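Side-chain contacts in oxidoreductase protein (Agrobacterium radiobacter, PDB 5UI9), which binds NAD+ and probably catalyses NAD-dependent oxidation or reduction of a small hydroxy acid such as the 2,3-dihydroxy-2-methylpropanoic acid bound beside the cofactor: residues 14-19 and 293-298; 22-27 and 301-306; 125-130 and 242-247. One frame throughout, in Å; residues are numbered along the deposited sequence.

Interaction 1: residues 14-19 and 293-298; sequences GFFAVN and ESVLAI. With NAD (nicotinamide-adenine-dinucleotide), chain C.
Phe16 and Val295 meet because of their first torsions: Phe16 sets CG anti to its own nitrogen (chi1 -161°), swinging the ring out toward helix 289-308, while Val295 carries CG2 beside its backbone N and anti to the carbonyl carbon. The two side chains come from opposite directions, and Phe16 CZ stops 3.6 Å from Val295 CG2. The other methyl, CG1, packs against the carbonyl O of Asn19. No hydrogen bond crosses between the segments; Asn19 OD1 instead accepts from Gln292 NE2, just ahead of 293-298.

One face of the Phe16 ring lies over the nicotinamide, with NAD C4N 3.1 Å above the ring plane and displaced toward the rim. At the diphosphate the grip is polar and nearly straight. Phe15 N donates to NAD O2A at 3.0 Å, with an angle of 175° at the hydrogen, and Phe16 N donates to NAD O2N at 2.9 Å. Gly14 CA passes 3.2 Å from NAD O5B, and the chain runs close along the ribose-phosphate link. This is the glycine-rich turn of a Rossmann fold, leading into helix 17-26.

Backbone amides thus hold the charged phosphates, while an aromatic ring whose CZ end meets Val295 presses on C4N, the nicotinamide carbon that exchanges hydride in NAD enzymes, and probably limits how far the nicotinamide can shift.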
# COMPACT_ATOMS: atom_id res chain seq x y z
N GLY A 14 -8.15 -22.42 -26.25
CA GLY A 14 -7.05 -21.47 -26.39
C GLY A 14 -5.88 -21.75 -25.49
O GLY A 14 -5.68 -22.88 -25.03
N PHE A 15 -5.11 -20.70 -25.23
CA PHE A 15 -3.90 -20.76 -24.40
C PHE A 15 -4.18 -21.34 -23.02
O PHE A 15 -3.59 -22.36 -22.63
CB PHE A 15 -3.30 -19.35 -24.29
CG PHE A 15 -2.21 -19.22 -23.26
CD1 PHE A 15 -0.94 -19.75 -23.50
CD2 PHE A 15 -2.44 -18.55 -22.05
CE1 PHE A 15 0.08 -19.61 -22.55
CE2 PHE A 15 -1.43 -18.42 -21.11
CZ PHE A 15 -0.17 -18.95 -21.36
N PHE A 16 -5.09 -20.71 -22.28
CA PHE A 16 -5.36 -21.14 -20.91
C PHE A 16 -6.19 -22.41 -20.79
O PHE A 16 -6.06 -23.14 -19.81
CB PHE A 16 -5.99 -20.02 -20.08
CG PHE A 16 -5.86 -20.25 -18.60
CD1 PHE A 16 -4.62 -20.11 -17.97
CD2 PHE A 16 -6.95 -20.67 -17.84
CE1 PHE A 16 -4.49 -20.33 -16.61
CE2 PHE A 16 -6.81 -20.90 -16.47
CZ PHE A 16 -5.59 -20.71 -15.86
N ALA A 17 -7.04 -22.69 -21.78
CA ALA A 17 -7.89 -23.89 -21.76
C ALA A 17 -7.12 -25.21 -21.71
O ALA A 17 -7.66 -26.20 -21.22
CB ALA A 17 -8.83 -23.90 -22.95
N VAL A 18 -5.88 -25.22 -22.20
CA VAL A 18 -5.02 -26.41 -22.11
C VAL A 18 -4.83 -26.81 -20.64
O VAL A 18 -4.83 -28.00 -20.32
CB VAL A 18 -3.65 -26.17 -22.80
CG1 VAL A 18 -2.69 -27.34 -22.57
CG2 VAL A 18 -3.84 -25.93 -24.30
N ASN A 19 -4.70 -25.81 -19.75
CA ASN A 19 -4.62 -26.06 -18.30
C ASN A 19 -5.92 -26.63 -17.76
O ASN A 19 -5.91 -27.52 -16.92
CB ASN A 19 -4.28 -24.79 -17.51
CG ASN A 19 -2.93 -24.21 -17.89
OD1 ASN A 19 -1.90 -24.87 -17.76
ND2 ASN A 19 -2.94 -22.97 -18.35
N GLU A 293 -2.39 -25.41 -10.19
CA GLU A 293 -2.97 -26.13 -9.06
C GLU A 293 -4.38 -25.62 -8.75
O GLU A 293 -5.28 -26.42 -8.49
CB GLU A 293 -2.12 -26.02 -7.79
CG GLU A 293 -2.64 -26.89 -6.64
CD GLU A 293 -1.85 -26.76 -5.36
OE1 GLU A 293 -1.13 -25.77 -5.17
OE2 GLU A 293 -1.93 -27.68 -4.52
N SER A 294 -4.55 -24.30 -8.75
CA SER A 294 -5.84 -23.70 -8.40
C SER A 294 -6.95 -24.01 -9.42
O SER A 294 -8.12 -24.01 -9.08
CB SER A 294 -5.71 -22.19 -8.19
OG SER A 294 -5.57 -21.50 -9.41
N VAL A 295 -6.55 -24.28 -10.67
CA VAL A 295 -7.48 -24.71 -11.72
C VAL A 295 -8.09 -26.06 -11.35
O VAL A 295 -9.29 -26.24 -11.47
CB VAL A 295 -6.78 -24.80 -13.11
CG1 VAL A 295 -7.72 -25.38 -14.16
CG2 VAL A 295 -6.26 -23.44 -13.57
N LEU A 296 -7.26 -26.99 -10.90
CA LEU A 296 -7.76 -28.28 -10.40
C LEU A 296 -8.69 -28.11 -9.19
O LEU A 296 -9.77 -28.70 -9.16
CB LEU A 296 -6.61 -29.24 -10.07
CG LEU A 296 -6.99 -30.61 -9.49
CD1 LEU A 296 -7.95 -31.35 -10.41
CD2 LEU A 296 -5.75 -31.45 -9.20
N ALA A 297 -8.27 -27.28 -8.23
CA ALA A 297 -9.05 -27.01 -7.02
C ALA A 297 -10.45 -26.48 -7.34
O ALA A 297 -11.44 -27.01 -6.83
CB ALA A 297 -8.31 -26.02 -6.11
N ILE A 298 -10.53 -25.47 -8.20
CA ILE A 298 -11.82 -24.87 -8.54
C ILE A 298 -12.68 -25.82 -9.38
O ILE A 298 -13.90 -25.83 -9.23
CB ILE A 298 -11.69 -23.46 -9.18
CG1 ILE A 298 -12.98 -22.66 -8.97
CG2 ILE A 298 -11.34 -23.55 -10.66
CD1 ILE A 298 -12.97 -21.28 -9.58
PA NAD C . -7.11 -17.32 -26.32
O1A NAD C . -7.41 -16.26 -27.35
O2A NAD C . -5.76 -17.98 -26.29
O5B NAD C . -8.23 -18.46 -26.43
C5B NAD C . -9.58 -18.19 -26.75
C4B NAD C . -10.05 -19.28 -27.70
O4B NAD C . -11.46 -19.23 -27.81
C3B NAD C . -9.49 -19.12 -29.10
O3B NAD C . -8.90 -20.36 -29.53
C2B NAD C . -10.67 -18.72 -29.96
O2B NAD C . -10.59 -19.28 -31.27
C1B NAD C . -11.85 -19.28 -29.18
N9A NAD C . -13.15 -18.59 -29.29
C8A NAD C . -13.41 -17.28 -29.14
N7A NAD C . -14.74 -17.04 -29.28
C5A NAD C . -15.35 -18.22 -29.52
C6A NAD C . -16.74 -18.70 -29.76
N6A NAD C . -17.78 -17.84 -29.79
N1A NAD C . -16.92 -20.02 -29.95
C2A NAD C . -15.90 -20.91 -29.94
N3A NAD C . -14.63 -20.54 -29.72
C4A NAD C . -14.29 -19.24 -29.51
O3 NAD C . -7.43 -16.70 -24.87
PN NAD C . -6.77 -17.23 -23.50
O1N NAD C . -5.43 -16.56 -23.28
O2N NAD C . -6.86 -18.73 -23.44
O5D NAD C . -7.79 -16.57 -22.46
C5D NAD C . -9.16 -16.95 -22.47
C4D NAD C . -9.80 -16.45 -21.19
O4D NAD C . -9.13 -17.04 -20.08
C3D NAD C . -9.68 -14.94 -21.05
O3D NAD C . -10.95 -14.38 -20.69
C2D NAD C . -8.65 -14.74 -19.95
O2D NAD C . -8.92 -13.60 -19.13
C1D NAD C . -8.75 -16.03 -19.15
N1N NAD C . -7.54 -16.43 -18.42
C2N NAD C . -7.70 -16.83 -17.14
C3N NAD C . -6.63 -17.23 -16.35
C7N NAD C . -6.91 -17.65 -14.93
O7N NAD C . -7.97 -18.23 -14.68
N7N NAD C . -6.02 -17.40 -13.97
C4N NAD C . -5.35 -17.22 -16.91
C5N NAD C . -5.19 -16.82 -18.23
C6N NAD C . -6.30 -16.43 -18.98

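Interaction 2: residues 22-27 and 301-306; sequences HAWKDV and HWTDRL. With MG (magnesium ion), chain E.
Thr303 sits where Trp24 and Val27 converge, and this is the tight part of the contact. Val27 and Thr303 reach toward each other tip to tip, with Val27 CG1 3.4 Å from Thr303 OG1. The same hydroxyl lies in the plane of the Trp24 indole, at its edge, 3.5 Å from Trp24 CZ3. Thr303 has OG1 beside its backbone N (chi1 -57°), and there the hydroxyl is hydrogen-bonded to Gln299 O one helical turn back, so its polar need is met within helix 289-308 even though its neighbours across the contact are carbons.

The second tryptophan meets Trp24 less closely. Trp24 CH2 approaches Trp302 CD1 at 3.8 Å, and the two side chains cross obliquely without stacking. Trp24 NE1 points elsewhere, to Asp72, and both indoles also lie against Ile95 of strand 94-97, which ties the helix pair to the Rossmann sheet.

Away from this buried wedge, Lys25 on one helix and Asp304 on the other are exposed, and neither reaches the opposite segment. The magnesium ion sits at the end of helix 17-26, where Val27 is the first residue to leave helical geometry. Trp24 O binds the metal at 2.4 Å and Val27 O at 2.3 Å; a water lies 2.3 Å from the ion, and Ala30 O is a further ligand.

The chemistry divides accordingly. Between the helices the contact is apolar packing around an internally satisfied hydroxyl, with no hydrogen bond bridging the segments. The cation instead gathers carbonyl oxygens at the C-terminal end of helix 17-26, where the helix dipole would also favour positive charge, and so probably fixes the turn that presents Val27 to Thr303.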
# COMPACT_ATOMS: atom_id res chain seq x y z
N HIS A 22 -6.15 -30.30 -18.89
CA HIS A 22 -5.30 -31.14 -18.02
C HIS A 22 -6.00 -31.39 -16.69
O HIS A 22 -6.11 -32.53 -16.24
CB HIS A 22 -3.94 -30.50 -17.73
CG HIS A 22 -2.94 -30.62 -18.84
ND1 HIS A 22 -2.50 -31.84 -19.30
CD2 HIS A 22 -2.25 -29.69 -19.53
CE1 HIS A 22 -1.60 -31.65 -20.26
NE2 HIS A 22 -1.43 -30.35 -20.41
N ALA A 23 -6.49 -30.31 -16.08
CA ALA A 23 -7.16 -30.40 -14.78
C ALA A 23 -8.42 -31.27 -14.80
O ALA A 23 -8.67 -32.01 -13.86
CB ALA A 23 -7.48 -29.01 -14.25
N TRP A 24 -9.21 -31.17 -15.87
CA TRP A 24 -10.43 -32.01 -15.98
C TRP A 24 -10.12 -33.50 -15.97
O TRP A 24 -10.91 -34.29 -15.45
CB TRP A 24 -11.26 -31.66 -17.22
CG TRP A 24 -12.05 -30.40 -17.09
CD1 TRP A 24 -11.99 -29.31 -17.91
CD2 TRP A 24 -13.05 -30.10 -16.11
NE1 TRP A 24 -12.87 -28.35 -17.49
CE2 TRP A 24 -13.53 -28.81 -16.39
CE3 TRP A 24 -13.57 -30.79 -15.01
CZ2 TRP A 24 -14.51 -28.20 -15.61
CZ3 TRP A 24 -14.54 -30.19 -14.24
CH2 TRP A 24 -15.00 -28.90 -14.54
N LYS A 25 -8.98 -33.89 -16.53
CA LYS A 25 -8.51 -35.28 -16.48
C LYS A 25 -8.26 -35.69 -15.02
O LYS A 25 -8.77 -36.73 -14.59
CB LYS A 25 -7.27 -35.46 -17.37
CG LYS A 25 -6.68 -36.86 -17.41
CD LYS A 25 -6.39 -37.36 -18.83
CE LYS A 25 -5.50 -36.43 -19.66
NZ LYS A 25 -4.23 -36.09 -18.99
N ASP A 26 -7.53 -34.86 -14.27
CA ASP A 26 -7.29 -35.09 -12.83
C ASP A 26 -8.54 -35.00 -11.95
O ASP A 26 -8.56 -35.60 -10.88
CB ASP A 26 -6.28 -34.07 -12.27
CG ASP A 26 -4.84 -34.31 -12.73
OD1 ASP A 26 -4.53 -35.37 -13.32
OD2 ASP A 26 -4.01 -33.41 -12.49
N VAL A 27 -9.56 -34.24 -12.34
CA VAL A 27 -10.77 -34.11 -11.53
C VAL A 27 -11.44 -35.48 -11.39
O VAL A 27 -11.61 -36.19 -12.38
CB VAL A 27 -11.80 -33.11 -12.14
CG1 VAL A 27 -13.18 -33.25 -11.49
CG2 VAL A 27 -11.29 -31.67 -12.01
N HIS A 301 -13.96 -28.40 -7.06
CA HIS A 301 -14.99 -27.70 -6.29
C HIS A 301 -16.30 -27.65 -7.06
O HIS A 301 -17.35 -28.04 -6.54
CB HIS A 301 -14.50 -26.30 -5.89
CG HIS A 301 -15.54 -25.44 -5.25
ND1 HIS A 301 -15.88 -25.56 -3.92
CD2 HIS A 301 -16.28 -24.42 -5.74
CE1 HIS A 301 -16.81 -24.66 -3.62
NE2 HIS A 301 -17.07 -23.96 -4.71
N TRP A 302 -16.24 -27.19 -8.32
CA TRP A 302 -17.41 -27.19 -9.21
C TRP A 302 -18.10 -28.56 -9.25
O TRP A 302 -19.31 -28.66 -9.07
CB TRP A 302 -17.01 -26.78 -10.63
CG TRP A 302 -18.07 -27.11 -11.68
CD1 TRP A 302 -18.12 -28.22 -12.49
CD2 TRP A 302 -19.21 -26.32 -12.02
NE1 TRP A 302 -19.23 -28.17 -13.29
CE2 TRP A 302 -19.92 -27.02 -13.03
CE3 TRP A 302 -19.72 -25.10 -11.56
CZ2 TRP A 302 -21.10 -26.51 -13.61
CZ3 TRP A 302 -20.89 -24.60 -12.13
CH2 TRP A 302 -21.57 -25.31 -13.14
N THR A 303 -17.30 -29.59 -9.51
CA THR A 303 -17.77 -30.97 -9.64
C THR A 303 -18.44 -31.50 -8.37
O THR A 303 -19.50 -32.12 -8.45
CB THR A 303 -16.60 -31.89 -10.05
OG1 THR A 303 -16.03 -31.41 -11.28
CG2 THR A 303 -17.07 -33.35 -10.24
N ASP A 304 -17.82 -31.23 -7.22
CA ASP A 304 -18.39 -31.60 -5.92
C ASP A 304 -19.73 -30.91 -5.70
O ASP A 304 -20.71 -31.57 -5.31
CB ASP A 304 -17.45 -31.24 -4.76
CG ASP A 304 -16.15 -32.05 -4.75
OD1 ASP A 304 -16.06 -33.09 -5.44
OD2 ASP A 304 -15.21 -31.63 -4.03
N ARG A 305 -19.77 -29.61 -5.97
CA ARG A 305 -20.99 -28.80 -5.76
C ARG A 305 -22.14 -29.14 -6.72
O ARG A 305 -23.31 -29.13 -6.32
CB ARG A 305 -20.66 -27.30 -5.83
CG ARG A 305 -19.86 -26.80 -4.63
CD ARG A 305 -20.68 -26.82 -3.35
NE ARG A 305 -19.94 -26.23 -2.23
CZ ARG A 305 -18.98 -26.84 -1.54
NH1 ARG A 305 -18.60 -28.09 -1.81
NH2 ARG A 305 -18.38 -26.18 -0.55
N LEU A 306 -21.80 -29.43 -7.97
CA LEU A 306 -22.79 -29.85 -8.95
C LEU A 306 -23.39 -31.22 -8.57
O LEU A 306 -24.60 -31.41 -8.69
CB LEU A 306 -22.16 -29.89 -10.35
CG LEU A 306 -23.09 -30.08 -11.55
CD1 LEU A 306 -24.19 -29.02 -11.55
CD2 LEU A 306 -22.31 -30.07 -12.86
MG MG E . -11.56 -36.43 -14.71
O HOH W 1 -11.78 -38.73 -14.41

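Interaction 3: residues 125-130 and 242-247; sequences ENFRWQ and PETLID. With NAD (nicotinamide-adenine-dinucleotide), chain C.
Phe127 and Thr244 make the nearest approach between the segments, Thr244 OG1 lying near the plane of the phenyl ring at its edge, 4.0 Å from Phe127 CD2. The backbone O of Pro242 stands 4.3 Å from Phe127 CE2. Another part of the ring edge meets the cofactor, with NAD N7N in plane and 3.9 Å from Phe127 CE1. Phe127 also touches the bound dihydroxy acid, so one ring borders both ligands.

Next to it, Asn126 grips the carboxamide of the nicotinamide. NAD N7N donates to Asn126 OD1 at 3.1 Å (165° at the hydrogen), and Asn126 ND2 returns a weak, bent bond to NAD O7N. Chi1 of 59° tucks CG between the backbone N and the carbonyl carbon, turning the amide toward the cofactor.

In this GFO/IDH/MocA arrangement, 125-130 leaves the last strand of the Rossmann sheet, whereas 242-247 runs into strand 245-250 of the mixed sheet of the C-terminal domain. Farther out, His182 stacks on the Phe127 ring, and Phe155 of strand 148-156 touches both Phe127 and Thr244. His124 accepts a hydrogen bond from Asn126 ND2, and Arg128 is salt-bridged to Asp185 of helix 175-191.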
# COMPACT_ATOMS: atom_id res chain seq x y z
N GLU A 125 -12.88 -18.17 -11.25
CA GLU A 125 -12.07 -17.17 -10.58
C GLU A 125 -11.16 -17.93 -9.60
O GLU A 125 -11.56 -18.21 -8.46
CB GLU A 125 -12.99 -16.17 -9.88
CG GLU A 125 -12.29 -15.08 -9.08
CD GLU A 125 -11.10 -14.48 -9.80
OE1 GLU A 125 -11.29 -13.80 -10.83
OE2 GLU A 125 -9.96 -14.72 -9.33
N ASN A 126 -9.95 -18.25 -10.06
CA ASN A 126 -9.11 -19.28 -9.40
C ASN A 126 -8.04 -18.78 -8.42
O ASN A 126 -7.42 -19.58 -7.73
CB ASN A 126 -8.52 -20.28 -10.45
CG ASN A 126 -7.65 -19.62 -11.52
OD1 ASN A 126 -7.01 -18.59 -11.29
ND2 ASN A 126 -7.62 -20.22 -12.70
N PHE A 127 -7.86 -17.46 -8.32
CA PHE A 127 -6.80 -16.90 -7.45
C PHE A 127 -7.08 -17.16 -5.98
O PHE A 127 -6.18 -17.59 -5.26
CB PHE A 127 -6.57 -15.41 -7.72
CG PHE A 127 -5.50 -15.14 -8.74
CD1 PHE A 127 -5.57 -15.72 -10.00
CD2 PHE A 127 -4.43 -14.29 -8.44
CE1 PHE A 127 -4.58 -15.47 -10.94
CE2 PHE A 127 -3.45 -14.03 -9.39
CZ PHE A 127 -3.51 -14.63 -10.63
N ARG A 128 -8.33 -16.97 -5.54
CA ARG A 128 -8.71 -17.32 -4.16
C ARG A 128 -8.55 -18.82 -3.83
O ARG A 128 -8.48 -19.19 -2.66
CB ARG A 128 -10.14 -16.87 -3.85
CG ARG A 128 -11.24 -17.66 -4.57
CD ARG A 128 -12.58 -17.52 -3.87
NE ARG A 128 -13.15 -16.19 -4.04
CZ ARG A 128 -14.34 -15.80 -3.58
NH1 ARG A 128 -15.12 -16.64 -2.91
NH2 ARG A 128 -14.77 -14.57 -3.82
N TRP A 129 -8.52 -19.66 -4.86
CA TRP A 129 -8.28 -21.11 -4.71
C TRP A 129 -6.80 -21.53 -4.68
O TRP A 129 -6.51 -22.72 -4.54
CB TRP A 129 -9.05 -21.89 -5.79
CG TRP A 129 -10.51 -21.90 -5.54
CD1 TRP A 129 -11.46 -21.11 -6.11
CD2 TRP A 129 -11.20 -22.75 -4.60
NE1 TRP A 129 -12.70 -21.41 -5.60
CE2 TRP A 129 -12.57 -22.41 -4.67
CE3 TRP A 129 -10.78 -23.75 -3.71
CZ2 TRP A 129 -13.53 -23.05 -3.88
CZ3 TRP A 129 -11.74 -24.39 -2.93
CH2 TRP A 129 -13.10 -24.04 -3.02
N GLN A 130 -5.88 -20.58 -4.78
CA GLN A 130 -4.45 -20.85 -4.61
C GLN A 130 -4.17 -21.22 -3.15
O GLN A 130 -4.74 -20.62 -2.23
CB GLN A 130 -3.60 -19.62 -4.97
CG GLN A 130 -3.61 -19.22 -6.45
CD GLN A 130 -2.99 -17.85 -6.72
OE1 GLN A 130 -3.07 -17.33 -7.84
NE2 GLN A 130 -2.37 -17.26 -5.70
N PRO A 242 3.45 -15.85 -10.23
CA PRO A 242 2.21 -15.07 -10.13
C PRO A 242 1.76 -14.92 -8.67
O PRO A 242 0.58 -15.13 -8.34
CB PRO A 242 1.23 -15.97 -10.89
CG PRO A 242 1.67 -17.35 -10.48
CD PRO A 242 3.16 -17.29 -10.19
N GLU A 243 2.69 -14.56 -7.80
CA GLU A 243 2.41 -14.46 -6.38
C GLU A 243 1.75 -13.14 -6.03
O GLU A 243 2.21 -12.07 -6.46
CB GLU A 243 3.70 -14.57 -5.57
CG GLU A 243 4.41 -15.90 -5.70
CD GLU A 243 5.82 -15.85 -5.16
OE1 GLU A 243 6.76 -16.28 -5.86
OE2 GLU A 243 6.01 -15.35 -4.04
N THR A 244 0.69 -13.22 -5.23
CA THR A 244 0.06 -12.07 -4.60
C THR A 244 0.57 -11.99 -3.15
O THR A 244 0.41 -12.94 -2.38
CB THR A 244 -1.47 -12.20 -4.61
OG1 THR A 244 -1.95 -12.32 -5.96
CG2 THR A 244 -2.13 -10.98 -3.94
N LEU A 245 1.18 -10.85 -2.79
CA LEU A 245 1.70 -10.63 -1.45
C LEU A 245 0.62 -9.98 -0.59
O LEU A 245 -0.10 -9.10 -1.05
CB LEU A 245 2.97 -9.75 -1.50
CG LEU A 245 4.01 -10.22 -2.52
CD1 LEU A 245 5.28 -9.38 -2.42
CD2 LEU A 245 4.33 -11.71 -2.36
N ILE A 246 0.50 -10.42 0.66
CA ILE A 246 -0.62 -10.03 1.50
C ILE A 246 -0.17 -9.67 2.91
O ILE A 246 0.52 -10.45 3.57
CB ILE A 246 -1.72 -11.12 1.54
CG1 ILE A 246 -2.28 -11.35 0.13
CG2 ILE A 246 -2.84 -10.72 2.50
CD1 ILE A 246 -3.29 -12.47 0.02
N ASP A 247 -0.55 -8.47 3.35
CA ASP A 247 -0.40 -8.03 4.74
C ASP A 247 -1.79 -7.88 5.31
O ASP A 247 -2.65 -7.30 4.66
CB ASP A 247 0.31 -6.67 4.82
CG ASP A 247 1.69 -6.66 4.16
OD1 ASP A 247 2.19 -7.72 3.73
OD2 ASP A 247 2.27 -5.56 4.08
PA NAD C . -7.11 -17.32 -26.32
O1A NAD C . -7.41 -16.26 -27.35
O2A NAD C . -5.76 -17.98 -26.29
O5B NAD C . -8.23 -18.46 -26.43
C5B NAD C . -9.58 -18.19 -26.75
C4B NAD C . -10.05 -19.28 -27.70
O4B NAD C . -11.46 -19.23 -27.81
C3B NAD C . -9.49 -19.12 -29.10
O3B NAD C . -8.90 -20.36 -29.53
C2B NAD C . -10.67 -18.72 -29.96
O2B NAD C . -10.59 -19.28 -31.27
C1B NAD C . -11.85 -19.28 -29.18
N9A NAD C . -13.15 -18.59 -29.29
C8A NAD C . -13.41 -17.28 -29.14
N7A NAD C . -14.74 -17.04 -29.28
C5A NAD C . -15.35 -18.22 -29.52
C6A NAD C . -16.74 -18.70 -29.76
N6A NAD C . -17.78 -17.84 -29.79
N1A NAD C . -16.92 -20.02 -29.95
C2A NAD C . -15.90 -20.91 -29.94
N3A NAD C . -14.63 -20.54 -29.72
C4A NAD C . -14.29 -19.24 -29.51
O3 NAD C . -7.43 -16.70 -24.87
PN NAD C . -6.77 -17.23 -23.50
O1N NAD C . -5.43 -16.56 -23.28
O2N NAD C . -6.86 -18.73 -23.44
O5D NAD C . -7.79 -16.57 -22.46
C5D NAD C . -9.16 -16.95 -22.47
C4D NAD C . -9.80 -16.45 -21.19
O4D NAD C . -9.13 -17.04 -20.08
C3D NAD C . -9.68 -14.94 -21.05
O3D NAD C . -10.95 -14.38 -20.69
C2D NAD C . -8.65 -14.74 -19.95
O2D NAD C . -8.92 -13.60 -19.13
C1D NAD C . -8.75 -16.03 -19.15
N1N NAD C . -7.54 -16.43 -18.42
C2N NAD C . -7.70 -16.83 -17.14
C3N NAD C . -6.63 -17.23 -16.35
C7N NAD C . -6.91 -17.65 -14.93
O7N NAD C . -7.97 -18.23 -14.68
N7N NAD C . -6.02 -17.40 -13.97
C4N NAD C . -5.35 -17.22 -16.91
C5N NAD C . -5.19 -16.82 -18.23
C6N NAD C . -6.30 -16.43 -18.98

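Interactions 1 and 2 are two stations along the same pair of helices, 17-26 and 289-308, with centres 11 Å apart; Val295 CG1 and Ala23 CB join them at 3.6 Å. Interaction 3 lies about 15 Å from the centre of interaction 1 and 20 Å from that of interaction 2. In sequence, 14-19 and 22-27 come first, then 125-130 and 242-247, and finally 293-298 and 301-306, so helix 289-308, late in the chain, returns to pack on the Rossmann domain. Both interactions 1 and 3 touch NAD, the former at its diphosphate and nicotinamide, the latter at the carboxamide, where the two domains meet, while interaction 2 sits farther out beside the magnesium ion.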